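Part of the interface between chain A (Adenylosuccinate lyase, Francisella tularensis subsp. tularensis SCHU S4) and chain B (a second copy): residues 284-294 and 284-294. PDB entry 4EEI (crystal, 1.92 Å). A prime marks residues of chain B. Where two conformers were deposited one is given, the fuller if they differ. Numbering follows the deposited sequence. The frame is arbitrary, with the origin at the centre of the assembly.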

# COMPACT_ATOMS: atom_id res chain seq x y z
N LEU A 284 9.91 -0.31 6.03
CA LEU A 284 9.45 0.88 6.73
C LEU A 284 8.28 1.49 5.99
O LEU A 284 7.28 1.88 6.60
CB LEU A 284 10.58 1.90 6.85
CG LEU A 284 11.73 1.55 7.79
CD1 LEU A 284 12.88 2.52 7.60
CD2 LEU A 284 11.26 1.57 9.23
N ARG A 285 8.40 1.59 4.67
CA ARG A 285 7.30 2.10 3.86
C ARG A 285 6.02 1.28 4.01
O ARG A 285 4.93 1.84 4.06
CB ARG A 285 7.73 2.23 2.39
CG ARG A 285 6.63 2.65 1.44
CD ARG A 285 7.23 3.17 0.11
NE ARG A 285 8.08 2.19 -0.57
CZ ARG A 285 9.41 2.26 -0.62
NH1 ARG A 285 10.05 3.26 -0.02
NH2 ARG A 285 10.12 1.33 -1.26
N SER A 286 6.13 -0.04 4.13
CA SER A 286 4.94 -0.90 4.26
C SER A 286 4.15 -0.67 5.56
O SER A 286 2.99 -1.05 5.66
CB SER A 286 5.33 -2.38 4.19
OG SER A 286 5.89 -2.82 5.42
N HIS A 287 4.78 -0.07 6.57
CA HIS A 287 4.09 0.15 7.85
C HIS A 287 3.12 1.33 7.84
O HIS A 287 2.23 1.40 8.71
CB HIS A 287 5.11 0.38 8.98
CG HIS A 287 5.98 -0.80 9.25
ND1 HIS A 287 7.21 -0.68 9.87
CD2 HIS A 287 5.82 -2.11 8.98
CE1 HIS A 287 7.76 -1.88 9.99
NE2 HIS A 287 6.94 -2.77 9.46
N VAL A 288 3.28 2.22 6.87
CA VAL A 288 2.49 3.44 6.80
C VAL A 288 0.99 3.11 6.68
O VAL A 288 0.17 3.66 7.42
CB VAL A 288 2.99 4.36 5.65
CG1 VAL A 288 2.04 5.52 5.41
CG2 VAL A 288 4.39 4.89 5.98
N SER A 289 0.65 2.17 5.80
CA SER A 289 -0.75 1.77 5.61
C SER A 289 -1.36 1.15 6.86
O SER A 289 -2.53 1.38 7.17
CB SER A 289 -0.89 0.81 4.43
OG SER A 289 -0.90 1.50 3.21
N ILE A 290 -0.56 0.36 7.58
CA ILE A 290 -1.02 -0.27 8.80
C ILE A 290 -1.41 0.81 9.79
O ILE A 290 -2.48 0.75 10.38
CB ILE A 290 0.06 -1.16 9.47
CG1 ILE A 290 0.61 -2.21 8.51
CG2 ILE A 290 -0.53 -1.87 10.69
CD1 ILE A 290 1.80 -2.97 9.10
N ALA A 291 -0.55 1.81 9.97
CA ALA A 291 -0.79 2.85 10.96
C ALA A 291 -2.01 3.68 10.58
O ALA A 291 -2.78 4.10 11.45
CB ALA A 291 0.45 3.74 11.12
N LEU A 292 -2.18 3.93 9.29
CA LEU A 292 -3.33 4.69 8.81
C LEU A 292 -4.61 3.90 9.06
O LEU A 292 -5.61 4.47 9.52
CB LEU A 292 -3.19 5.03 7.32
CG LEU A 292 -2.16 6.10 6.96
CD1 LEU A 292 -2.05 6.27 5.44
CD2 LEU A 292 -2.50 7.44 7.63
N GLU A 293 -4.60 2.60 8.76
CA GLU A 293 -5.79 1.77 9.00
C GLU A 293 -6.12 1.58 10.48
O GLU A 293 -7.29 1.46 10.85
CB GLU A 293 -5.63 0.39 8.33
CG GLU A 293 -5.62 0.43 6.82
CD GLU A 293 -5.49 -0.96 6.22
OE1 GLU A 293 -6.51 -1.50 5.73
OE2 GLU A 293 -4.38 -1.52 6.24
N ASN A 294 -5.09 1.54 11.34
CA ASN A 294 -5.30 1.40 12.78
C ASN A 294 -6.01 2.60 13.40
O ASN A 294 -6.46 2.54 14.55
CB ASN A 294 -3.97 1.17 13.51
CG ASN A 294 -3.46 -0.26 13.41
OD1 ASN A 294 -4.18 -1.18 13.00
ND2 ASN A 294 -2.22 -0.47 13.84
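Chain B 284-294: LRSHVSIALEN

Chain B presents the same stretch as chain A, related to it by an exact two-fold axis. Each contact away from the axis therefore occurs twice, once in each direction. Residues 284′-293′ are helical, as are 284-293, and in both copies the helix begins earlier in the chain. Backbone torsions repeat in the two copies. Phi lies between -59° and -78°, and psi between -19° and -48° over the helical residues.

The helix is kinked at Val288′ and Ser289′. The N atoms of these two residues lack the regular helical bond to the residue four before. Around the kink two bonds reach back three residues rather than four, which marks a tighter turn: His287′ N to Leu284′ O at 3.2 Å and Val288′ N to Arg285′ O at 3.3 Å. Regular helical bonding resumes beyond the kink, with Ala291′ N to His287′ O at 3.1 Å and Leu292′ N to Val288′ O at 3.0 Å. Glu293′ N to Ser289′ O and Asn294′ N to Ile290′ O follow, each at 2.9 Å. Chain A has the same pattern.

The two helices run nearly antiparallel. The angle between their N-to-C directions is 162°, and their axes approach to 10.4 Å. Val288 and Val288′ mark the centre of the register, with CA atoms 8.6 Å apart. Arg285 CA lies 7.9 Å from Ser289′ CA. The antiparallel course sets the start of each stretch beside the later part of the other. Together the stretches bury 372 Å².

Apolar contacts form the centre. The CA-to-CB bonds of Val288′ and Leu292′ point toward the chain A stretch. Val288 CG1 meets Val288′ CG1 at 3.9 Å, a contact of a residue with its own symmetry copy. Both valines have chi1 in the t well. On the other branch, Val288 CG2 lies 4.5 Å from Leu292′ CD1. The reciprocal pair, Leu292 CD1 and Val288′ CG2, has the same spacing. The three pairs join the valines and leucines in one small apolar patch. Two conformers were deposited for Val288 and Val288′, and these distances belong to the one given.

The arginines pack outside this patch. The CA-to-CB bond of Arg285′ also points toward the partner stretch, and its side chain reaches along the helix. Arg285′ CD rests 4.0 Å from Leu292 CB, so the aliphatic part of the arginine covers the base of the leucine. Arg285 CD and Leu292′ CB repeat this at 4.0 Å. Further out, Arg285′ NE is 4.4 Å from Glu293 CG, and Arg285 NE is 4.4 Å from Glu293′ CG. These are packing contacts with the glutamate methylene.

No hydrogen bond crosses between the stretches. The NE, NH1 and NH2 atoms of both arginines, and OE1 of both glutamates, are hydrogen-bonded elsewhere in the structure. The contact described here thus rests on side-chain packing. The CA-to-CB bond of Ser286′ points away from the chain A stretch, while Leu284′, His287′, Ile290′, Ala291′ and Asn294′ are out of reach of that stretch.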

# COMPACT_ATOMS: atom_id res chain seq x y z
N LEU B 284 -7.78 8.51 -1.32
CA LEU B 284 -6.77 9.43 -0.80
C LEU B 284 -5.65 8.65 -0.16
O LEU B 284 -4.47 8.94 -0.37
CB LEU B 284 -7.39 10.39 0.22
CG LEU B 284 -8.36 11.43 -0.32
CD1 LEU B 284 -9.08 12.12 0.83
CD2 LEU B 284 -7.62 12.45 -1.16
N ARG B 285 -6.00 7.64 0.64
CA ARG B 285 -4.99 6.79 1.26
C ARG B 285 -4.10 6.09 0.22
O ARG B 285 -2.91 5.96 0.43
CB ARG B 285 -5.65 5.79 2.23
CG ARG B 285 -4.70 4.78 2.84
CD ARG B 285 -5.33 4.14 4.10
NE ARG B 285 -6.61 3.48 3.83
CZ ARG B 285 -7.80 3.96 4.20
NH1 ARG B 285 -7.88 5.12 4.84
NH2 ARG B 285 -8.92 3.29 3.92
N SER B 286 -4.67 5.65 -0.90
CA SER B 286 -3.89 4.96 -1.93
C SER B 286 -2.81 5.83 -2.59
O SER B 286 -1.88 5.32 -3.20
CB SER B 286 -4.81 4.41 -3.02
OG SER B 286 -5.21 5.43 -3.91
N HIS B 287 -2.94 7.15 -2.49
CA HIS B 287 -1.97 8.04 -3.13
C HIS B 287 -0.65 8.18 -2.37
O HIS B 287 0.36 8.60 -2.95
CB HIS B 287 -2.55 9.45 -3.32
CG HIS B 287 -3.73 9.49 -4.25
ND1 HIS B 287 -4.66 10.51 -4.21
CD2 HIS B 287 -4.13 8.64 -5.22
CE1 HIS B 287 -5.57 10.30 -5.15
NE2 HIS B 287 -5.28 9.17 -5.77
N VAL B 288 -0.67 7.82 -1.09
CA VAL B 288 0.48 8.00 -0.22
C VAL B 288 1.69 7.20 -0.75
O VAL B 288 2.79 7.74 -0.86
CB VAL B 288 0.12 7.64 1.25
CG1 VAL B 288 1.36 7.58 2.13
CG2 VAL B 288 -0.87 8.66 1.82
N SER B 289 1.46 5.95 -1.13
CA SER B 289 2.53 5.11 -1.66
C SER B 289 3.12 5.64 -2.95
O SER B 289 4.33 5.55 -3.18
CB SER B 289 2.05 3.67 -1.86
OG SER B 289 2.06 2.95 -0.64
N ILE B 290 2.26 6.18 -3.81
CA ILE B 290 2.70 6.75 -5.07
C ILE B 290 3.67 7.88 -4.78
O ILE B 290 4.74 7.94 -5.37
CB ILE B 290 1.54 7.32 -5.93
CG1 ILE B 290 0.45 6.28 -6.17
CG2 ILE B 290 2.06 7.80 -7.28
CD1 ILE B 290 -0.79 6.88 -6.85
N ALA B 291 3.29 8.78 -3.88
CA ALA B 291 4.11 9.95 -3.59
C ALA B 291 5.45 9.55 -2.97
O ALA B 291 6.48 10.15 -3.25
CB ALA B 291 3.36 10.92 -2.68
N LEU B 292 5.42 8.52 -2.12
CA LEU B 292 6.63 8.03 -1.49
C LEU B 292 7.55 7.42 -2.54
O LEU B 292 8.76 7.67 -2.53
CB LEU B 292 6.31 7.00 -0.40
CG LEU B 292 5.70 7.55 0.90
CD1 LEU B 292 5.34 6.41 1.85
CD2 LEU B 292 6.65 8.55 1.57
N GLU B 293 6.99 6.62 -3.45
CA GLU B 293 7.81 6.01 -4.52
C GLU B 293 8.35 7.04 -5.53
O GLU B 293 9.45 6.85 -6.06
CB GLU B 293 7.02 4.94 -5.27
CG GLU B 293 6.69 3.71 -4.43
CD GLU B 293 5.93 2.66 -5.24
OE1 GLU B 293 6.55 1.66 -5.64
OE2 GLU B 293 4.72 2.86 -5.47
N ASN B 294 7.60 8.10 -5.79
CA ASN B 294 8.04 9.15 -6.71
C ASN B 294 9.26 9.92 -6.20
O ASN B 294 9.89 10.67 -6.95
CB ASN B 294 6.91 10.15 -7.00
CG ASN B 294 5.90 9.64 -8.02
OD1 ASN B 294 6.12 8.64 -8.70
ND2 ASN B 294 4.79 10.37 -8.14